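PDB 6QGI: VP5 from Halorubrum pleomorphic virus 2, which is an envelope protein of a pleomorphic virus of haloarchaea and probably drives fusion of the viral envelope with the host cell membrane. Local coordinates for residues 16-21 against 111-116; 63-68 against 288-293; 70-75 against 269-274; 281-286 against 488-493. One frame throughout, in Å; residues are numbered along the deposited sequence.

Contact 1: 16-21 against 111-116; sequences VGWALR and SNFLKT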
loop_
_atom_site.group_PDB
_atom_site.type_symbol
_atom_site.label_atom_id
_atom_site.label_comp_id
_atom_site.label_asym_id
_atom_site.label_seq_id
_atom_site.Cartn_x
_atom_site.Cartn_y
_atom_site.Cartn_z
ATOM N N VAL A 16 -4.300 3.105 -2.333
ATOM C CA VAL A 16 -5.474 3.216 -1.446
ATOM C C VAL A 16 -6.767 3.546 -2.218
ATOM O O VAL A 16 -7.810 3.771 -1.584
ATOM C CB VAL A 16 -5.235 4.241 -0.296
ATOM C CG1 VAL A 16 -4.107 3.798 0.625
ATOM C CG2 VAL A 16 -4.975 5.645 -0.831
ATOM N N GLY A 17 -6.685 3.557 -3.552
ATOM C CA GLY A 17 -7.814 3.862 -4.420
ATOM C C GLY A 17 -8.991 2.926 -4.255
ATOM O O GLY A 17 -10.136 3.329 -4.482
ATOM N N TRP A 18 -8.709 1.685 -3.807
ATOM C CA TRP A 18 -9.667 0.605 -3.548
ATOM C C TRP A 18 -10.659 0.961 -2.442
ATOM O O TRP A 18 -11.736 0.365 -2.359
ATOM C CB TRP A 18 -8.918 -0.680 -3.172
ATOM C CG TRP A 18 -8.082 -0.546 -1.937
ATOM C CD1 TRP A 18 -6.787 -0.126 -1.867
ATOM C CD2 TRP A 18 -8.484 -0.844 -0.597
ATOM N NE1 TRP A 18 -6.376 -0.084 -0.558
ATOM C CE2 TRP A 18 -7.385 -0.556 0.242
ATOM C CE3 TRP A 18 -9.674 -1.321 -0.019
ATOM C CZ2 TRP A 18 -7.438 -0.733 1.628
ATOM C CZ3 TRP A 18 -9.726 -1.499 1.354
ATOM C CH2 TRP A 18 -8.615 -1.217 2.162
ATOM N N ALA A 19 -10.275 1.902 -1.568
ATOM C CA ALA A 19 -11.119 2.375 -0.481
ATOM C C ALA A 19 -11.962 3.565 -0.939
ATOM O O ALA A 19 -12.835 4.009 -0.203
ATOM C CB ALA A 19 -10.254 2.758 0.710
ATOM N N LEU A 20 -11.719 4.066 -2.166
ATOM C CA LEU A 20 -12.445 5.217 -2.703
ATOM C C LEU A 20 -13.330 4.875 -3.898
ATOM O O LEU A 20 -14.427 5.416 -4.007
ATOM C CB LEU A 20 -11.461 6.323 -3.100
ATOM C CG LEU A 20 -10.781 7.045 -1.953
ATOM C CD1 LEU A 20 -9.709 7.932 -2.463
ATOM C CD2 LEU A 20 -11.786 7.867 -1.142
ATOM N N ARG A 21 -12.856 3.995 -4.800
ATOM C CA ARG A 21 -13.583 3.624 -6.018
ATOM C C ARG A 21 -13.216 2.214 -6.466
ATOM O O ARG A 21 -12.322 1.613 -5.871
ATOM C CB ARG A 21 -13.247 4.634 -7.130
ATOM C CG ARG A 21 -11.794 4.527 -7.595
ATOM C CD ARG A 21 -11.303 5.752 -8.312
ATOM N NE ARG A 21 -9.842 5.746 -8.353
ATOM C CZ ARG A 21 -9.063 6.326 -7.444
ATOM N NH1 ARG A 21 -9.602 6.980 -6.420
ATOM N NH2 ARG A 21 -7.746 6.264 -7.553
ATOM N N SER A 111 -15.913 -5.153 -1.918
ATOM C CA SER A 111 -15.652 -5.886 -3.158
ATOM C C SER A 111 -14.193 -5.810 -3.543
ATOM O O SER A 111 -13.618 -6.838 -3.870
ATOM C CB SER A 111 -16.516 -5.371 -4.305
ATOM O OG SER A 111 -17.889 -5.500 -3.979
ATOM N N ASN A 112 -13.585 -4.611 -3.485
ATOM C CA ASN A 112 -12.174 -4.419 -3.829
ATOM C C ASN A 112 -11.270 -5.216 -2.907
ATOM O O ASN A 112 -10.335 -5.855 -3.383
ATOM C CB ASN A 112 -11.798 -2.945 -3.785
ATOM C CG ASN A 112 -12.340 -2.135 -4.929
ATOM O OD1 ASN A 112 -12.526 -2.614 -6.054
ATOM N ND2 ASN A 112 -12.621 -0.878 -4.658
ATOM N N PHE A 113 -11.574 -5.197 -1.594
ATOM C CA PHE A 113 -10.844 -5.905 -0.551
ATOM C C PHE A 113 -10.934 -7.428 -0.742
ATOM O O PHE A 113 -9.939 -8.127 -0.568
ATOM C CB PHE A 113 -11.389 -5.486 0.825
ATOM C CG PHE A 113 -10.818 -6.211 2.020
ATOM C CD1 PHE A 113 -9.612 -5.818 2.579
ATOM C CD2 PHE A 113 -11.521 -7.242 2.630
ATOM C CE1 PHE A 113 -9.089 -6.486 3.688
ATOM C CE2 PHE A 113 -10.998 -7.906 3.739
ATOM C CZ PHE A 113 -9.790 -7.518 4.265
ATOM N N LEU A 114 -12.123 -7.934 -1.097
ATOM C CA LEU A 114 -12.340 -9.371 -1.269
ATOM C C LEU A 114 -11.842 -9.872 -2.623
ATOM O O LEU A 114 -11.416 -11.022 -2.698
ATOM C CB LEU A 114 -13.812 -9.757 -1.052
ATOM C CG LEU A 114 -14.335 -9.508 0.371
ATOM C CD1 LEU A 114 -15.833 -9.664 0.454
ATOM C CD2 LEU A 114 -13.582 -10.338 1.399
ATOM N N LYS A 115 -11.833 -9.012 -3.665
ATOM C CA LYS A 115 -11.311 -9.365 -4.989
ATOM C C LYS A 115 -9.788 -9.541 -4.923
ATOM O O LYS A 115 -9.238 -10.413 -5.598
ATOM C CB LYS A 115 -11.685 -8.307 -6.031
ATOM C CG LYS A 115 -13.047 -8.478 -6.665
ATOM C CD LYS A 115 -13.356 -7.345 -7.634
ATOM C CE LYS A 115 -14.837 -7.231 -7.906
ATOM N NZ LYS A 115 -15.356 -8.396 -8.675
ATOM N N THR A 116 -9.122 -8.716 -4.088
ATOM C CA THR A 116 -7.677 -8.749 -3.838
ATOM C C THR A 116 -7.313 -10.092 -3.198
ATOM O O THR A 116 -6.300 -10.677 -3.585
ATOM C CB THR A 116 -7.258 -7.555 -2.962
ATOM O OG1 THR A 116 -7.720 -6.349 -3.560
ATOM C CG2 THR A 116 -5.746 -7.470 -2.742
#
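N112 reaches from helix 91-133 to the loop that carries W18 and R21. The amide nitrogen ND2 of N112 donates to two backbone oxygens of that loop. The bond from N112 ND2 to W18 O is 2.8 Å long and fairly straight, with an N-H...O angle of 162°. W18 O lies close to the plane of the amide. The bond from N112 ND2 to R21 O is equally short at 2.8 Å but weak, because it is bent to 126°. The other end of the amide is also used, since OD1 accepts from the backbone N of F23.

The apolar part is small. W18 CB packs on N112 CB at 3.7 Å. CG of W18 stands between its backbone N and carbonyl carbon (chi1 61°), and the indole is turned toward F113. There CZ3 of W18 approaches CB of F113 at 4.4 Å. I59 of helix 37-60 and M235 of helix 225-253 touch the side chains of both W18 and F113.

The buried amide of N112 is thus gripped at both ends. Two carbonyls on ND2 and one N-H on OD1 fix which way round it sits, and they tie the backbone of a loop with a 3-10 turn (17-19) to helix 91-133.

Contact 2: 63-68 against 288-293; sequences QNILDG and ADLIAL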
loop_
_atom_site.group_PDB
_atom_site.type_symbol
_atom_site.label_atom_id
_atom_site.label_comp_id
_atom_site.label_asym_id
_atom_site.label_seq_id
_atom_site.Cartn_x
_atom_site.Cartn_y
_atom_site.Cartn_z
ATOM N N GLN A 63 -4.286 -0.360 7.097
ATOM C CA GLN A 63 -5.491 -0.683 7.869
ATOM C C GLN A 63 -6.030 0.557 8.561
ATOM O O GLN A 63 -7.181 0.567 9.007
ATOM C CB GLN A 63 -5.212 -1.772 8.928
ATOM C CG GLN A 63 -4.139 -2.794 8.553
ATOM C CD GLN A 63 -2.740 -2.377 8.941
ATOM O OE1 GLN A 63 -2.434 -1.195 9.133
ATOM N NE2 GLN A 63 -1.854 -3.353 9.068
ATOM N N ASN A 64 -5.196 1.607 8.655
ATOM C CA ASN A 64 -5.512 2.853 9.349
ATOM C C ASN A 64 -6.098 3.936 8.436
ATOM O O ASN A 64 -6.266 5.076 8.883
ATOM C CB ASN A 64 -4.266 3.378 10.058
ATOM C CG ASN A 64 -3.800 2.481 11.172
ATOM O OD1 ASN A 64 -4.588 2.020 12.010
ATOM N ND2 ASN A 64 -2.503 2.218 11.210
ATOM N N ILE A 65 -6.450 3.583 7.187
ATOM C CA ILE A 65 -7.067 4.513 6.228
ATOM C C ILE A 65 -8.602 4.348 6.264
ATOM O O ILE A 65 -9.312 5.104 5.596
ATOM C CB ILE A 65 -6.499 4.362 4.779
ATOM C CG1 ILE A 65 -6.720 2.936 4.214
ATOM C CG2 ILE A 65 -5.024 4.801 4.703
ATOM C CD1 ILE A 65 -6.770 2.808 2.773
ATOM N N LEU A 66 -9.104 3.369 7.054
ATOM C CA LEU A 66 -10.526 3.054 7.203
ATOM C C LEU A 66 -11.286 4.159 7.940
ATOM O O LEU A 66 -12.502 4.272 7.756
ATOM C CB LEU A 66 -10.745 1.698 7.883
ATOM C CG LEU A 66 -10.397 0.466 7.041
ATOM C CD1 LEU A 66 -10.218 -0.748 7.915
ATOM C CD2 LEU A 66 -11.445 0.192 5.966
ATOM N N ASP A 67 -10.576 5.005 8.724
ATOM C CA ASP A 67 -11.172 6.179 9.378
ATOM C C ASP A 67 -11.617 7.155 8.278
ATOM O O ASP A 67 -12.655 7.810 8.403
ATOM C CB ASP A 67 -10.184 6.846 10.358
ATOM C CG ASP A 67 -10.441 6.574 11.834
ATOM O OD1 ASP A 67 -11.629 6.481 12.228
ATOM O OD2 ASP A 67 -9.456 6.486 12.603
ATOM N N GLY A 68 -10.846 7.179 7.188
ATOM C CA GLY A 68 -11.127 7.957 5.991
ATOM C C GLY A 68 -12.279 7.385 5.192
ATOM O O GLY A 68 -12.975 8.130 4.502
ATOM N N ALA A 288 -3.362 11.948 -3.944
ATOM C CA ALA A 288 -4.689 12.460 -4.310
ATOM C C ALA A 288 -5.776 11.674 -3.564
ATOM O O ALA A 288 -6.685 12.272 -2.997
ATOM C CB ALA A 288 -4.894 12.360 -5.816
ATOM N N ASP A 289 -5.616 10.341 -3.499
ATOM C CA ASP A 289 -6.499 9.409 -2.808
ATOM C C ASP A 289 -6.378 9.555 -1.279
ATOM O O ASP A 289 -7.398 9.494 -0.590
ATOM C CB ASP A 289 -6.202 7.961 -3.251
ATOM C CG ASP A 289 -6.565 7.624 -4.695
ATOM O OD1 ASP A 289 -7.315 8.410 -5.327
ATOM O OD2 ASP A 289 -6.096 6.577 -5.196
ATOM N N LEU A 290 -5.149 9.773 -0.753
ATOM C CA LEU A 290 -4.908 9.978 0.680
ATOM C C LEU A 290 -5.543 11.288 1.179
ATOM O O LEU A 290 -6.023 11.325 2.313
ATOM C CB LEU A 290 -3.406 9.954 1.022
ATOM C CG LEU A 290 -2.736 8.572 1.153
ATOM C CD1 LEU A 290 -1.252 8.717 1.347
ATOM C CD2 LEU A 290 -3.310 7.756 2.320
ATOM N N ILE A 291 -5.561 12.348 0.334
ATOM C CA ILE A 291 -6.193 13.637 0.659
ATOM C C ILE A 291 -7.712 13.413 0.683
ATOM O O ILE A 291 -8.378 13.865 1.614
ATOM C CB ILE A 291 -5.758 14.777 -0.318
ATOM C CG1 ILE A 291 -4.270 15.144 -0.109
ATOM C CG2 ILE A 291 -6.650 16.037 -0.193
ATOM C CD1 ILE A 291 -3.582 15.669 -1.349
ATOM N N ALA A 292 -8.239 12.666 -0.312
ATOM C CA ALA A 292 -9.661 12.319 -0.426
ATOM C C ALA A 292 -10.141 11.467 0.761
ATOM O O ALA A 292 -11.311 11.558 1.142
ATOM C CB ALA A 292 -9.910 11.582 -1.722
ATOM N N LEU A 293 -9.230 10.658 1.350
ATOM C CA LEU A 293 -9.512 9.819 2.518
ATOM C C LEU A 293 -9.273 10.601 3.816
ATOM O O LEU A 293 -9.319 10.027 4.901
ATOM C CB LEU A 293 -8.683 8.526 2.487
ATOM C CG LEU A 293 -9.183 7.453 1.520
ATOM C CD1 LEU A 293 -8.057 6.554 1.072
ATOM C CD2 LEU A 293 -10.336 6.647 2.120
#
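I65 meets the side chains of L290 and L293 where residues 65-68, which run into helix 66-86, pack against the last turn of helix 285-292. This is a buried junction at a helix end in the helical part of VP5. It is apolar across the two segments.

I65 points toward the other segment and uses two branches. CG1 lies between the backbone N and the carbonyl carbon (chi1 60°), which places CG2 beside the backbone N. CG2 meets L290, while the CG1 branch ends in CD1 beside L293. CG2 of I65 touches CD2 of L290 at 4.2 Å, and these two side chains cross at about a right angle. The CB of L290 does not face I65 directly; the CD2 methyl makes the approach. CD1 of I65 lies 4.3 Å from CD1 of L293. V16, from the loop after strand 11-13, adds a further apolar contact to I65.

L293 is the first residue to leave helical geometry after helix 285-292. Its CB faces the other segment, and CD2 reaches the backbone there. CD2 of L293 lies 3.9 Å from I65 O and 3.7 Å from G68 C, against the backbone between I65 and G68.

G68 has no side chain, and this lets the G68 CA and L293 CA come within 4.3 Å. The tightest approach is between G68 CA and L293 O, 3.0 Å apart.

Contact 3: 70-75 against 269-274; sequences KHTAYT and TPRERA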
loop_
_atom_site.group_PDB
_atom_site.type_symbol
_atom_site.label_atom_id
_atom_site.label_comp_id
_atom_site.label_asym_id
_atom_site.label_seq_id
_atom_site.Cartn_x
_atom_site.Cartn_y
_atom_site.Cartn_z
ATOM N N LYS A 70 -14.852 5.849 6.664
ATOM C CA LYS A 70 -15.940 6.299 7.533
ATOM C C LYS A 70 -16.324 7.752 7.192
ATOM O O LYS A 70 -17.510 8.050 7.077
ATOM C CB LYS A 70 -15.529 6.160 9.010
ATOM C CG LYS A 70 -16.659 6.424 9.989
ATOM C CD LYS A 70 -16.183 6.499 11.421
ATOM C CE LYS A 70 -16.195 7.915 11.936
ATOM N NZ LYS A 70 -15.873 7.968 13.382
ATOM N N HIS A 71 -15.318 8.623 6.992
ATOM C CA HIS A 71 -15.464 10.039 6.638
ATOM C C HIS A 71 -16.083 10.187 5.246
ATOM O O HIS A 71 -16.988 11.006 5.065
ATOM C CB HIS A 71 -14.085 10.739 6.692
ATOM C CG HIS A 71 -14.113 12.205 6.376
ATOM N ND1 HIS A 71 -14.541 13.136 7.306
ATOM C CD2 HIS A 71 -13.730 12.857 5.253
ATOM C CE1 HIS A 71 -14.419 14.317 6.718
ATOM N NE2 HIS A 71 -13.940 14.199 5.480
ATOM N N THR A 72 -15.593 9.392 4.271
ATOM C CA THR A 72 -16.054 9.406 2.882
ATOM C C THR A 72 -17.511 8.933 2.826
ATOM O O THR A 72 -18.328 9.599 2.185
ATOM C CB THR A 72 -15.106 8.583 2.003
ATOM O OG1 THR A 72 -13.798 9.133 2.137
ATOM C CG2 THR A 72 -15.498 8.593 0.532
ATOM N N ALA A 73 -17.837 7.823 3.534
ATOM C CA ALA A 73 -19.188 7.260 3.617
ATOM C C ALA A 73 -20.174 8.312 4.094
ATOM O O ALA A 73 -21.199 8.515 3.442
ATOM C CB ALA A 73 -19.206 6.055 4.549
ATOM N N TYR A 74 -19.820 9.039 5.173
ATOM C CA TYR A 74 -20.632 10.105 5.752
ATOM C C TYR A 74 -20.865 11.270 4.778
ATOM O O TYR A 74 -21.989 11.748 4.701
ATOM C CB TYR A 74 -19.994 10.632 7.034
ATOM C CG TYR A 74 -20.512 10.012 8.312
ATOM C CD1 TYR A 74 -21.854 10.128 8.671
ATOM C CD2 TYR A 74 -19.649 9.395 9.212
ATOM C CE1 TYR A 74 -22.331 9.590 9.866
ATOM C CE2 TYR A 74 -20.113 8.860 10.411
ATOM C CZ TYR A 74 -21.456 8.956 10.732
ATOM O OH TYR A 74 -21.923 8.430 11.909
ATOM N N THR A 75 -19.828 11.707 4.026
ATOM C CA THR A 75 -19.935 12.797 3.046
ATOM C C THR A 75 -21.043 12.478 2.015
ATOM O O THR A 75 -21.934 13.301 1.830
ATOM C CB THR A 75 -18.567 13.071 2.380
ATOM O OG1 THR A 75 -17.626 13.470 3.379
ATOM C CG2 THR A 75 -18.634 14.149 1.310
ATOM N N THR A 269 -17.292 16.202 -4.297
ATOM C CA THR A 269 -16.748 15.501 -3.128
ATOM C C THR A 269 -15.242 15.198 -3.272
ATOM O O THR A 269 -14.780 14.985 -4.399
ATOM C CB THR A 269 -17.530 14.191 -2.844
ATOM O OG1 THR A 269 -17.181 13.168 -3.780
ATOM C CG2 THR A 269 -19.032 14.387 -2.803
ATOM N N PRO A 270 -14.473 15.124 -2.148
ATOM C CA PRO A 270 -13.044 14.770 -2.251
ATOM C C PRO A 270 -12.845 13.446 -2.995
ATOM O O PRO A 270 -11.922 13.331 -3.802
ATOM C CB PRO A 270 -12.601 14.666 -0.789
ATOM C CG PRO A 270 -13.553 15.524 -0.048
ATOM C CD PRO A 270 -14.863 15.329 -0.736
ATOM N N ARG A 271 -13.770 12.480 -2.771
ATOM C CA ARG A 271 -13.827 11.165 -3.417
ATOM C C ARG A 271 -14.001 11.335 -4.937
ATOM O O ARG A 271 -13.223 10.755 -5.688
ATOM C CB ARG A 271 -14.977 10.331 -2.815
ATOM C CG ARG A 271 -15.100 8.922 -3.372
ATOM C CD ARG A 271 -16.545 8.471 -3.437
ATOM N NE ARG A 271 -16.640 7.070 -3.848
ATOM C CZ ARG A 271 -17.770 6.372 -3.935
ATOM N NH1 ARG A 271 -18.934 6.943 -3.645
ATOM N NH2 ARG A 271 -17.746 5.101 -4.307
ATOM N N GLU A 272 -14.993 12.154 -5.381
ATOM C CA GLU A 272 -15.267 12.433 -6.798
ATOM C C GLU A 272 -14.046 13.069 -7.486
ATOM O O GLU A 272 -13.673 12.617 -8.566
ATOM C CB GLU A 272 -16.496 13.339 -6.950
ATOM C CG GLU A 272 -16.987 13.505 -8.381
ATOM C CD GLU A 272 -18.133 14.482 -8.592
ATOM O OE1 GLU A 272 -18.691 14.988 -7.589
ATOM O OE2 GLU A 272 -18.475 14.744 -9.768
ATOM N N ARG A 273 -13.422 14.089 -6.851
ATOM C CA ARG A 273 -12.229 14.775 -7.359
ATOM C C ARG A 273 -11.075 13.775 -7.589
ATOM O O ARG A 273 -10.445 13.818 -8.649
ATOM C CB ARG A 273 -11.796 15.894 -6.397
ATOM C CG ARG A 273 -10.850 16.914 -7.023
ATOM C CD ARG A 273 -10.362 17.944 -6.018
ATOM N NE ARG A 273 -11.379 18.957 -5.719
ATOM C CZ ARG A 273 -11.434 20.156 -6.294
ATOM N NH1 ARG A 273 -10.532 20.516 -7.195
ATOM N NH2 ARG A 273 -12.397 21.008 -5.961
ATOM N N ALA A 274 -10.835 12.854 -6.624
ATOM C CA ALA A 274 -9.794 11.823 -6.727
ATOM C C ALA A 274 -10.111 10.793 -7.825
ATOM O O ALA A 274 -9.187 10.287 -8.462
ATOM C CB ALA A 274 -9.612 11.122 -5.394
#
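T72 and T75 of helix 66-86 pack against the first residues of helix 270-279, whose N-cap is T269. The arrangement is a helix flank set against a capped helix N-terminus.

The contact across the segments is apolar. CG2 of T72 rests on the aliphatic part of R271. It lies 3.8 Å from R271 CB and 3.9 Å from R271 CG, and the two side chains cross at about a right angle. OG1 of T72 sits beside the backbone N (chi1 -57°) and bonds to G68 O, which leaves CG2 opposite that N and facing R271. One turn on, CG2 of T75 meets CG2 of T269 at 4.1 Å. The two threonine side chains run antiparallel, methyl beside methyl. The same T75 methyl lies 4.4 Å from CD of P270.

Polar groups bond within each side or beyond the pair. T75 OG1 returns to H71 O, which also takes T75 N from the opposite face of its plane. The head of R271 leads past T72. Its NE bonds to L20 O, and its NH1 forms a salt bridge with D76, further along helix 66-86. Y105 of helix 91-133 touches both T72 and R271.

The cap of helix 270-279 is a side-chain to backbone bond. E272 N donates to T269 OG1 over 2.9 Å, at an N-H...O angle of 159°.

Contact 4: 281-286 against 488-493; sequences EGMSQA and ELIEKY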
loop_
_atom_site.group_PDB
_atom_site.type_symbol
_atom_site.label_atom_id
_atom_site.label_comp_id
_atom_site.label_asym_id
_atom_site.label_seq_id
_atom_site.Cartn_x
_atom_site.Cartn_y
_atom_site.Cartn_z
ATOM N N GLU A 281 -4.190 12.191 -16.502
ATOM C CA GLU A 281 -2.772 12.304 -16.154
ATOM C C GLU A 281 -2.535 13.623 -15.434
ATOM O O GLU A 281 -3.092 14.653 -15.830
ATOM C CB GLU A 281 -1.881 12.214 -17.406
ATOM C CG GLU A 281 -1.670 10.802 -17.934
ATOM C CD GLU A 281 -0.676 10.646 -19.074
ATOM O OE1 GLU A 281 -0.232 11.671 -19.643
ATOM O OE2 GLU A 281 -0.343 9.484 -19.401
ATOM N N GLY A 282 -1.723 13.574 -14.385
ATOM C CA GLY A 282 -1.386 14.742 -13.577
ATOM C C GLY A 282 -0.525 14.390 -12.384
ATOM O O GLY A 282 0.565 13.833 -12.547
ATOM N N MET A 283 -1.010 14.708 -11.177
ATOM C CA MET A 283 -0.278 14.406 -9.950
ATOM C C MET A 283 -0.417 12.917 -9.594
ATOM O O MET A 283 -1.378 12.260 -10.016
ATOM C CB MET A 283 -0.721 15.310 -8.775
ATOM C CG MET A 283 -2.176 15.146 -8.360
ATOM S SD MET A 283 -2.586 16.078 -6.863
ATOM C CE MET A 283 -2.225 14.917 -5.666
ATOM N N SER A 284 0.560 12.398 -8.824
ATOM C CA SER A 284 0.595 11.023 -8.330
ATOM C C SER A 284 -0.711 10.731 -7.570
ATOM O O SER A 284 -1.135 11.530 -6.730
ATOM C CB SER A 284 1.827 10.811 -7.459
ATOM O OG SER A 284 1.892 11.754 -6.402
ATOM N N GLN A 285 -1.382 9.627 -7.944
ATOM C CA GLN A 285 -2.710 9.229 -7.480
ATOM C C GLN A 285 -2.824 8.863 -5.994
ATOM O O GLN A 285 -3.849 9.185 -5.394
ATOM C CB GLN A 285 -3.240 8.065 -8.328
ATOM C CG GLN A 285 -4.769 7.953 -8.365
ATOM C CD GLN A 285 -5.467 9.270 -8.601
ATOM O OE1 GLN A 285 -5.231 9.963 -9.595
ATOM N NE2 GLN A 285 -6.335 9.648 -7.676
ATOM N N ALA A 286 -1.830 8.172 -5.412
ATOM C CA ALA A 286 -1.907 7.755 -4.008
ATOM C C ALA A 286 -2.065 8.951 -3.045
ATOM O O ALA A 286 -2.874 8.855 -2.118
ATOM C CB ALA A 286 -0.701 6.915 -3.628
ATOM N N GLU A 488 -7.644 23.335 -1.997
ATOM C CA GLU A 488 -6.345 23.966 -1.753
ATOM C C GLU A 488 -5.251 22.939 -1.506
ATOM O O GLU A 488 -4.111 23.220 -1.855
ATOM C CB GLU A 488 -6.382 25.027 -0.634
ATOM C CG GLU A 488 -6.763 24.551 0.761
ATOM C CD GLU A 488 -7.171 25.645 1.737
ATOM O OE1 GLU A 488 -7.255 26.826 1.326
ATOM O OE2 GLU A 488 -7.421 25.312 2.918
ATOM N N LEU A 489 -5.583 21.750 -0.958
ATOM C CA LEU A 489 -4.601 20.681 -0.753
ATOM C C LEU A 489 -4.211 20.049 -2.089
ATOM O O LEU A 489 -3.034 19.752 -2.302
ATOM C CB LEU A 489 -5.114 19.600 0.209
ATOM C CG LEU A 489 -4.874 19.828 1.703
ATOM C CD1 LEU A 489 -5.570 18.763 2.527
ATOM C CD2 LEU A 489 -3.383 19.853 2.037
ATOM N N ILE A 490 -5.192 19.868 -2.993
ATOM C CA ILE A 490 -4.969 19.300 -4.318
ATOM C C ILE A 490 -4.096 20.271 -5.131
ATOM O O ILE A 490 -3.061 19.846 -5.645
ATOM C CB ILE A 490 -6.317 18.935 -5.013
ATOM C CG1 ILE A 490 -7.022 17.725 -4.330
ATOM C CG2 ILE A 490 -6.179 18.729 -6.530
ATOM C CD1 ILE A 490 -6.171 16.438 -4.004
ATOM N N GLU A 491 -4.473 21.572 -5.183
ATOM C CA GLU A 491 -3.723 22.620 -5.887
ATOM C C GLU A 491 -2.266 22.699 -5.390
ATOM O O GLU A 491 -1.359 22.822 -6.218
ATOM C CB GLU A 491 -4.410 23.982 -5.742
ATOM C CG GLU A 491 -5.608 24.160 -6.664
ATOM C CD GLU A 491 -6.412 25.439 -6.504
ATOM O OE1 GLU A 491 -6.403 26.025 -5.396
ATOM O OE2 GLU A 491 -7.070 25.847 -7.490
ATOM N N LYS A 492 -2.045 22.566 -4.058
ATOM C CA LYS A 492 -0.719 22.582 -3.427
ATOM C C LYS A 492 0.179 21.474 -3.984
ATOM O O LYS A 492 1.344 21.737 -4.299
ATOM C CB LYS A 492 -0.833 22.436 -1.900
ATOM C CG LYS A 492 -1.240 23.713 -1.176
ATOM C CD LYS A 492 -1.584 23.443 0.284
ATOM C CE LYS A 492 -2.225 24.629 0.958
ATOM N NZ LYS A 492 -2.375 24.401 2.419
ATOM N N TYR A 493 -0.367 20.248 -4.125
ATOM C CA TYR A 493 0.374 19.103 -4.653
ATOM C C TYR A 493 0.538 19.190 -6.165
ATOM O O TYR A 493 1.582 18.783 -6.675
ATOM C CB TYR A 493 -0.281 17.778 -4.255
ATOM C CG TYR A 493 0.166 17.303 -2.892
ATOM C CD1 TYR A 493 1.400 16.686 -2.716
ATOM C CD2 TYR A 493 -0.621 17.523 -1.765
ATOM C CE1 TYR A 493 1.834 16.281 -1.458
ATOM C CE2 TYR A 493 -0.212 17.093 -0.504
ATOM C CZ TYR A 493 1.026 16.486 -0.353
ATOM O OH TYR A 493 1.464 16.059 0.875
#
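M283, in an extended loop conformation, faces the helical residue Y493, with M283 CA and Y493 CA 7.1 Å apart. M283 makes all the contacts from its side. Its CG lies between the backbone N and the carbonyl carbon, and chi2 is extended. The bend at chi3 (-89°) swings only the terminal methyl aside; CE stays beside Y493 CB and also turns toward A288.

CE of M283 touches CB of Y493 at 3.7 Å. SD of M283 is close to the same CB, at 3.9 Å. The two side chains cross obliquely.

The loop leads into helix 285-292, with S284 at the N-cap position, and it packs on the last modelled helix, 476-496. S284 OG bonds to Q497, just beyond that helix. M283 also touches A288 of the helix that follows it, 285-292, so it lies between the two helices.

I490 is the second helical partner. SD of M283 lies 4.0 Å from I490 O and 4.5 Å from I490 CG2. I490 also packs on I291, and on R273 and M277 of helix 270-279.

The CB of Y493 points toward the loop, but its ring leads away from it. The Y493 side chain packs on I287 and I291 and on V297 and A299 of strand 297-299. Its OH is hydrogen-bonded to T317 OG1.

The four contacts form a connected group of helices and loops. Contacts 2 and 3 are the closest, with centres about 9 Å apart, and both use helix 66-86. A292 CB of contact 2 packs on A274 CB of contact 3 at 3.7 Å. Contact 1 joins contact 2 by a salt bridge, R21 NH2 to D289 OD2, 2.9 Å. It also meets contact 3, where L20 CD2 lies 4.1 Å from T72 OG1. Contact 4 shares helix 285-292 with contact 2, and I291 CD1 lies 3.5 Å from Y493 CD2. Contacts 1 and 4 are furthest apart, about 21 Å between centres. None includes N396, the glycosylated asparagine.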